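Local coordinates for protein adenosine deaminase 1 (PDB 3RYS) that probably catalyses the zinc-dependent hydrolytic deamination of adenine to hypoxanthine, a step of purine salvage and nitrogen catabolism, at residues 318-321 with 322-326. Numbering follows the deposited sequence.
Sequences SFAS and DARKA
Lys-325 reaches back from the first turn of its helix across the loop that leads into it, toward Ser-318. Its CB and CG pass the carbonyl oxygen of Ser-321, with Lys-325 CG 3.4 Å from Ser-321 O. CG lies beside the backbone N (chi1 -72°), and from there the chain runs extended, carrying CD past the O of Ala-320 and bringing Lys-325 CE close to both Ala-320 O and Ser-318 O, the latter 3.2 Å away. At the tip, Lys-325 NZ gives a weak hydrogen bond of 3.1 Å to Ser-318 O. Ser-318 OG lies 3.6 Å from Lys-325 CE but is hydrogen-bonded to Ile-315 O. Ser-321 is the N-cap of the helix: its OG accepts the N-H of Arg-324 at 2.8 Å (157° at the hydrogen), while its O receives Lys-325 N in an i to i+4 backbone hydrogen bond. Beside this cap, the methyl CB of Ala-320 packs on Arg-324 CG at 4.0 Å. The guanidinium turns away, Arg-324 NH2 hydrogen-bonding to Arg-96 O. The loop joins helix 304-317 to helix 322-339 at the protein surface, with Ser-318 and Ala-320 resting on barrel strand 95-102 and Phe-319 against strand 195-200.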
loop_
_atom_site.group_PDB
_atom_site.type_symbol
_atom_site.label_atom_id
_atom_site.label_comp_id
_atom_site.label_asym_id
_atom_site.label_seq_id
_atom_site.Cartn_x
_atom_site.Cartn_y
_atom_site.Cartn_z
ATOM N N SER A 318 9.890 -7.879 0.468
ATOM C CA SER A 318 10.178 -6.693 -0.337
ATOM C C SER A 318 10.978 -7.040 -1.594
ATOM O O SER A 318 11.541 -8.133 -1.707
ATOM C CB SER A 318 10.913 -5.633 0.492
ATOM O OG SER A 318 12.218 -6.062 0.836
ATOM N N PHE A 319 11.009 -6.104 -2.537
ATOM C CA PHE A 319 11.797 -6.255 -3.752
ATOM C C PHE A 319 13.107 -5.487 -3.616
ATOM O O PHE A 319 13.698 -5.057 -4.603
ATOM C CB PHE A 319 11.019 -5.763 -4.976
ATOM C CG PHE A 319 9.740 -6.509 -5.224
ATOM C CD1 PHE A 319 9.671 -7.881 -5.035
ATOM C CD2 PHE A 319 8.605 -5.845 -5.663
ATOM C CE1 PHE A 319 8.490 -8.571 -5.265
ATOM C CE2 PHE A 319 7.424 -6.536 -5.900
ATOM C CZ PHE A 319 7.371 -7.896 -5.699
ATOM N N ALA A 320 13.548 -5.310 -2.376
ATOM C CA ALA A 320 14.821 -4.662 -2.103
ATOM C C ALA A 320 15.969 -5.640 -2.346
ATOM O O ALA A 320 15.752 -6.850 -2.468
ATOM C CB ALA A 320 14.852 -4.142 -0.678
ATOM N N SER A 321 17.187 -5.110 -2.423
ATOM C CA SER A 321 18.371 -5.935 -2.625
ATOM C C SER A 321 18.591 -6.872 -1.441
ATOM O O SER A 321 18.251 -6.543 -0.304
ATOM C CB SER A 321 19.603 -5.053 -2.799
ATOM O OG SER A 321 19.961 -4.438 -1.572
ATOM N N ASP A 322 19.166 -8.037 -1.702
ATOM C CA ASP A 322 19.450 -8.973 -0.625
ATOM C C ASP A 322 20.339 -8.307 0.426
ATOM O O ASP A 322 20.281 -8.642 1.612
ATOM C CB ASP A 322 20.097 -10.245 -1.174
ATOM C CG ASP A 322 19.158 -11.033 -2.070
ATOM O OD1 ASP A 322 17.955 -11.122 -1.739
ATOM O OD2 ASP A 322 19.617 -11.559 -3.106
ATOM N N ALA A 323 21.150 -7.353 -0.024
ATOM C CA ALA A 323 22.024 -6.590 0.862
ATOM C C ALA A 323 21.208 -5.679 1.776
ATOM O O ALA A 323 21.441 -5.618 2.984
ATOM C CB ALA A 323 23.018 -5.771 0.045
ATOM N N ARG A 324 20.250 -4.971 1.186
ATOM C CA ARG A 324 19.364 -4.098 1.939
ATOM C C ARG A 324 18.507 -4.901 2.913
ATOM O O ARG A 324 18.207 -4.435 4.011
ATOM C CB ARG A 324 18.474 -3.296 0.991
ATOM C CG ARG A 324 17.562 -2.305 1.684
ATOM C CD ARG A 324 18.354 -1.269 2.452
ATOM N NE ARG A 324 17.486 -0.269 3.069
ATOM C CZ ARG A 324 17.931 0.809 3.708
ATOM N NH1 ARG A 324 19.235 1.019 3.811
ATOM N NH2 ARG A 324 17.075 1.676 4.240
ATOM N N LYS A 325 18.116 -6.105 2.506
ATOM C CA LYS A 325 17.315 -6.972 3.362
ATOM C C LYS A 325 18.122 -7.422 4.569
ATOM O O LYS A 325 17.634 -7.398 5.703
ATOM C CB LYS A 325 16.816 -8.195 2.586
ATOM C CG LYS A 325 15.729 -7.888 1.570
ATOM C CD LYS A 325 15.434 -9.087 0.683
ATOM C CE LYS A 325 14.218 -8.827 -0.195
ATOM N NZ LYS A 325 14.008 -9.896 -1.208
ATOM N N ALA A 326 19.362 -7.829 4.315
ATOM C CA ALA A 326 20.230 -8.355 5.362
ATOM C C ALA A 326 20.407 -7.373 6.518
ATOM O O ALA A 326 20.200 -7.733 7.681
ATOM C CB ALA A 326 21.581 -8.751 4.785
#